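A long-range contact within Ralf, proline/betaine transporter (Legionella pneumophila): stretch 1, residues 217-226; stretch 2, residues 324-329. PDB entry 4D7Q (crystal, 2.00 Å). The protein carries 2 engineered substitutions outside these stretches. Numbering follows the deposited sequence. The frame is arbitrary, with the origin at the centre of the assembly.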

ATOM      1  N   GLN A 217       4.338  16.102  20.246  1.00 44.49           N
ATOM      2  CA  GLN A 217       5.044  17.308  20.677  1.00 45.47           C
ATOM      3  C   GLN A 217       4.724  18.501  19.781  1.00 48.93           C
ATOM      4  O   GLN A 217       4.688  19.624  20.272  1.00 48.77           O
ATOM      5  CB  GLN A 217       6.569  17.064  20.741  1.00 47.03           C
ATOM      6  CG  GLN A 217       7.035  16.173  21.904  1.00 67.89           C
ATOM      7  CD  GLN A 217       6.580  14.723  21.830  1.00 87.94           C
ATOM      8  OE1 GLN A 217       6.907  13.968  20.901  1.00 78.93           O
ATOM      9  NE2 GLN A 217       5.804  14.304  22.818  1.00 85.68           N
ATOM     10  N   ASN A 218       4.492  18.262  18.477  1.00 45.10           N
ATOM     11  CA  ASN A 218       4.214  19.331  17.512  1.00 44.97           C
ATOM     12  C   ASN A 218       2.734  19.530  17.112  1.00 48.00           C
ATOM     13  O   ASN A 218       2.422  20.541  16.472  1.00 48.68           O
ATOM     14  CB  ASN A 218       5.148  19.224  16.275  1.00 44.71           C
ATOM     15  CG  ASN A 218       4.901  18.049  15.329  1.00 67.49           C
ATOM     16  OD1 ASN A 218       3.766  17.755  14.902  1.00 56.88           O
ATOM     17  ND2 ASN A 218       5.991  17.418  14.884  1.00 54.39           N
ATOM     18  N   ASP A 219       1.826  18.580  17.477  1.00 41.46           N
ATOM     19  CA  ASP A 219       0.403  18.654  17.112  1.00 38.71           C
ATOM     20  C   ASP A 219      -0.545  18.244  18.275  1.00 39.59           C
ATOM     21  O   ASP A 219      -0.499  17.095  18.728  1.00 37.35           O
ATOM     22  CB  ASP A 219       0.167  17.767  15.864  1.00 39.01           C
ATOM     23  CG  ASP A 219      -1.120  18.033  15.105  1.00 39.05           C
ATOM     24  OD1 ASP A 219      -2.186  18.105  15.747  1.00 40.94           O
ATOM     25  OD2 ASP A 219      -1.066  18.123  13.866  1.00 36.50           O
ATOM     26  N   LYS A 220      -1.423  19.175  18.720  1.00 35.73           N
ATOM     27  CA  LYS A 220      -2.390  18.931  19.810  1.00 36.18           C
ATOM     28  C   LYS A 220      -3.450  17.900  19.456  1.00 39.61           C
ATOM     29  O   LYS A 220      -3.829  17.105  20.325  1.00 40.02           O
ATOM     30  CB  LYS A 220      -3.030  20.234  20.338  1.00 39.22           C
ATOM     31  CG  LYS A 220      -3.689  20.078  21.712  1.00 55.97           C
ATOM     32  CD  LYS A 220      -4.245  21.401  22.262  1.00 64.56           C
ATOM     33  CE  LYS A 220      -5.746  21.532  22.131  1.00 66.13           C
ATOM     34  NZ  LYS A 220      -6.474  20.693  23.119  1.00 69.29           N
ATOM     35  N   THR A 221      -3.913  17.888  18.187  1.00 35.01           N
ATOM     36  CA  THR A 221      -4.890  16.900  17.714  1.00 34.41           C
ATOM     37  C   THR A 221      -4.254  15.500  17.665  1.00 36.68           C
ATOM     38  O   THR A 221      -4.876  14.521  18.091  1.00 35.25           O
ATOM     39  CB  THR A 221      -5.503  17.314  16.369  1.00 38.36           C
ATOM     40  OG1 THR A 221      -5.844  18.698  16.428  1.00 40.06           O
ATOM     41  CG2 THR A 221      -6.752  16.492  16.019  1.00 33.12           C
ATOM     42  N   PHE A 222      -3.018  15.408  17.151  1.00 32.90           N
ATOM     43  CA  PHE A 222      -2.321  14.128  17.112  1.00 32.19           C
ATOM     44  C   PHE A 222      -1.965  13.666  18.528  1.00 37.67           C
ATOM     45  O   PHE A 222      -2.099  12.471  18.815  1.00 37.04           O
ATOM     46  CB  PHE A 222      -1.083  14.175  16.217  1.00 33.53           C
ATOM     47  CG  PHE A 222      -0.454  12.819  15.993  1.00 34.25           C
ATOM     48  CD1 PHE A 222      -1.042  11.894  15.136  1.00 35.78           C
ATOM     49  CD2 PHE A 222       0.740  12.477  16.618  1.00 36.10           C
ATOM     50  CE1 PHE A 222      -0.446  10.651  14.912  1.00 36.93           C
ATOM     51  CE2 PHE A 222       1.338  11.232  16.388  1.00 38.06           C
ATOM     52  CZ  PHE A 222       0.742  10.327  15.543  1.00 35.93           C
ATOM     53  N   LYS A 223      -1.551  14.612  19.422  1.00 34.71           N
ATOM     54  CA  LYS A 223      -1.237  14.313  20.830  1.00 34.74           C
ATOM     55  C   LYS A 223      -2.419  13.578  21.484  1.00 39.58           C
ATOM     56  O   LYS A 223      -2.232  12.532  22.100  1.00 39.54           O
ATOM     57  CB  LYS A 223      -0.930  15.600  21.618  1.00 37.04           C
ATOM     58  CG  LYS A 223      -0.612  15.340  23.099  1.00 40.55           C
ATOM     59  CD  LYS A 223      -0.935  16.528  23.996  1.00 54.48           C
ATOM     60  CE  LYS A 223       0.237  17.458  24.189  1.00 67.56           C
ATOM     61  NZ  LYS A 223      -0.146  18.671  24.958  1.00 71.80           N
ATOM     62  N   GLN A 224      -3.632  14.126  21.313  1.00 37.11           N
ATOM     63  CA  GLN A 224      -4.866  13.582  21.867  1.00 37.19           C
ATOM     64  C   GLN A 224      -5.224  12.233  21.242  1.00 40.54           C
ATOM     65  O   GLN A 224      -5.480  11.275  21.974  1.00 39.28           O
ATOM     66  CB  GLN A 224      -6.003  14.599  21.730  1.00 38.91           C
ATOM     67  CG  GLN A 224      -5.822  15.804  22.643  1.00 46.39           C
ATOM     68  CD  GLN A 224      -6.942  16.782  22.485  1.00 56.36           C
ATOM     69  OE1 GLN A 224      -6.926  17.648  21.607  1.00 55.62           O
ATOM     70  NE2 GLN A 224      -7.959  16.640  23.311  1.00 43.64           N
ATOM     71  N   LEU A 225      -5.176  12.141  19.901  1.00 37.43           N
ATOM     72  CA  LEU A 225      -5.456  10.900  19.186  1.00 37.23           C
ATOM     73  C   LEU A 225      -4.522   9.788  19.638  1.00 42.23           C
ATOM     74  O   LEU A 225      -4.993   8.717  20.015  1.00 42.22           O
ATOM     75  CB  LEU A 225      -5.386  11.113  17.658  1.00 36.67           C
ATOM     76  CG  LEU A 225      -5.554   9.876  16.769  1.00 40.52           C
ATOM     77  CD1 LEU A 225      -6.920   9.204  16.972  1.00 41.01           C
ATOM     78  CD2 LEU A 225      -5.334  10.227  15.320  1.00 39.53           C
ATOM     79  N   ASN A 226      -3.213  10.075  19.669  1.00 39.39           N
ATOM     80  CA  ASN A 226      -2.182   9.138  20.094  1.00 39.16           C
ATOM     81  C   ASN A 226      -2.380   8.665  21.555  1.00 43.31           C
ATOM     82  O   ASN A 226      -2.167   7.483  21.828  1.00 41.88           O
ATOM     83  CB  ASN A 226      -0.787   9.723  19.857  1.00 37.75           C
ATOM     84  CG  ASN A 226       0.320   8.809  20.306  1.00 61.93           C
ATOM     85  OD1 ASN A 226       0.457   7.681  19.822  1.00 55.73           O
ATOM     86  ND2 ASN A 226       1.100   9.256  21.280  1.00 52.88           N
ATOM     87  N   ALA A 324      -8.094  19.291   8.382  1.00 31.12           N
ATOM     88  CA  ALA A 324      -7.907  20.679   8.824  1.00 31.46           C
ATOM     89  C   ALA A 324      -7.936  20.824  10.351  1.00 33.16           C
ATOM     90  O   ALA A 324      -7.477  21.837  10.868  1.00 33.97           O
ATOM     91  CB  ALA A 324      -8.939  21.583   8.170  1.00 32.78           C
ATOM     92  N   SER A 325      -8.430  19.789  11.062  1.00 28.10           N
ATOM     93  CA  SER A 325      -8.506  19.729  12.521  1.00 27.79           C
ATOM     94  C   SER A 325      -7.141  19.479  13.155  1.00 32.34           C
ATOM     95  O   SER A 325      -6.942  19.817  14.318  1.00 33.73           O
ATOM     96  CB  SER A 325      -9.502  18.665  12.966  1.00 28.61           C
ATOM     97  OG  SER A 325     -10.835  19.078  12.728  1.00 32.20           O
ATOM     98  N   PHE A 326      -6.213  18.865  12.420  1.00 27.86           N
ATOM     99  CA  PHE A 326      -4.871  18.658  12.939  1.00 27.05           C
ATOM    100  C   PHE A 326      -4.166  20.003  12.873  1.00 33.42           C
ATOM    101  O   PHE A 326      -4.411  20.775  11.946  1.00 33.36           O
ATOM    102  CB  PHE A 326      -4.121  17.541  12.167  1.00 28.03           C
ATOM    103  CG  PHE A 326      -4.646  16.151  12.493  1.00 28.99           C
ATOM    104  CD1 PHE A 326      -4.143  15.433  13.575  1.00 29.73           C
ATOM    105  CD2 PHE A 326      -5.683  15.588  11.754  1.00 31.48           C
ATOM    106  CE1 PHE A 326      -4.650  14.169  13.899  1.00 31.85           C
ATOM    107  CE2 PHE A 326      -6.201  14.320  12.085  1.00 31.27           C
ATOM    108  CZ  PHE A 326      -5.675  13.616  13.148  1.00 29.78           C
ATOM    109  N   GLU A 327      -3.366  20.332  13.892  1.00 32.18           N
ATOM    110  CA  GLU A 327      -2.644  21.611  13.935  1.00 33.01           C
ATOM    111  C   GLU A 327      -1.652  21.745  12.787  1.00 36.92           C
ATOM    112  O   GLU A 327      -1.509  22.829  12.226  1.00 37.94           O
ATOM    113  CB  GLU A 327      -1.907  21.771  15.266  1.00 34.77           C
ATOM    114  CG  GLU A 327      -2.812  22.138  16.427  1.00 46.23           C
ATOM    115  CD  GLU A 327      -2.074  22.414  17.722  1.00 69.08           C
ATOM    116  OE1 GLU A 327      -0.920  21.952  17.867  1.00 48.49           O
ATOM    117  OE2 GLU A 327      -2.660  23.087  18.601  1.00 89.25           O
ATOM    118  N   THR A 328      -0.991  20.641  12.428  1.00 33.18           N
ATOM    119  CA  THR A 328      -0.009  20.598  11.343  1.00 32.84           C
ATOM    120  C   THR A 328      -0.684  20.734   9.989  1.00 37.51           C
ATOM    121  O   THR A 328      -1.648  20.007   9.689  1.00 36.27           O
ATOM    122  CB  THR A 328       0.803  19.299  11.395  1.00 39.70           C
ATOM    123  OG1 THR A 328       1.106  18.964  12.752  1.00 39.91           O
ATOM    124  CG2 THR A 328       2.085  19.372  10.564  1.00 35.91           C
ATOM    125  N   LYS A 329      -0.168  21.647   9.153  1.00 34.41           N
ATOM    126  CA  LYS A 329      -0.699  21.763   7.798  1.00 34.49           C
ATOM    127  C   LYS A 329      -0.319  20.485   7.007  1.00 36.22           C
ATOM    128  O   LYS A 329       0.681  19.823   7.318  1.00 34.44           O
ATOM    129  CB  LYS A 329      -0.265  23.070   7.093  1.00 37.77           C
ATOM    130  CG  LYS A 329       1.203  23.147   6.687  1.00 55.61           C
ATOM    131  CD  LYS A 329       1.478  24.354   5.781  1.00 62.86           C
ATOM    132  CE  LYS A 329       2.950  24.499   5.459  1.00 74.26           C
ATOM    133  NZ  LYS A 329       3.219  25.669   4.576  1.00 86.35           N
TER

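The contact joins the start of a helix to a loop more than a hundred residues away in the chain, and three residues cover most of its surface: Phe 326, Glu 327 and Thr 221. Two belong to the loop and one to the helix, and each contributes a different kind of contact.

Phe 326 supplies the apolar part. Its CA-to-CB bond runs sideways to the helix, and with chi1 near -73° (m) the ring lies against Thr 221, Phe 222 and Leu 225. The CG2 methyl of Thr 221 sits over one face of the Phe 326 ring, 3.9 Å from the centroid of that Phe 326 ring and 19° off the normal, a CH-pi contact. Leu 225 arrives one turn later at the ring edge, Leu 225 CD2 lying 4.0 Å from Phe 326 CZ, while Phe 222 CB packs 4.2 Å from Phe 326 CD1. A single aromatic ring thus touches residues at helix spacings of one, three and four.

Thr 221 does two jobs with one short side chain. In the m rotamer it turns its methyl to the Phe 326 ring and its hydroxyl to the backbone, where Thr 221 OG1 donates to Ser 325 O at 2.6 Å. The carbonyl just ahead of the phenylalanine is thereby satisfied, and the ring's own backbone is held close to the helix.

Glu 327 meets the helix start with both ends of the residue. Its CA-to-CB bond points toward the helix stretch, and Glu 327 OE1 accepts from Lys 220 N at 2.9 Å, with an angle of 161°. An amide in the first turn has no preceding helical carbonyl to bond, so a carboxylate from the distant loop takes that place. At its other end, Glu 327 N donates to Asp 219 OD1 at 3.1 Å.

Asp 219 covers less area but ties the polar network together. At the N-cap position, Asp 219 OD1 accepts from Phe 222 N at 3.2 Å and, weakly, from Thr 221 N at 3.0 Å. The other oxygen, Asp 219 OD2, takes Thr 328 N at 2.9 Å and Thr 328 OG1 at 2.6 Å. The capping carboxylate therefore serves the helix and the loop at once. Two acids come close here, with Asp 219 OD1 4.6 Å from Glu 327 OE1, yet each of these oxygens accepts at least one backbone N-H.

The rule to be read is reciprocity: the helix lends its cap to loop amides, the loop lends a carboxylate to a helix amide, and a ring packs beside the exchange.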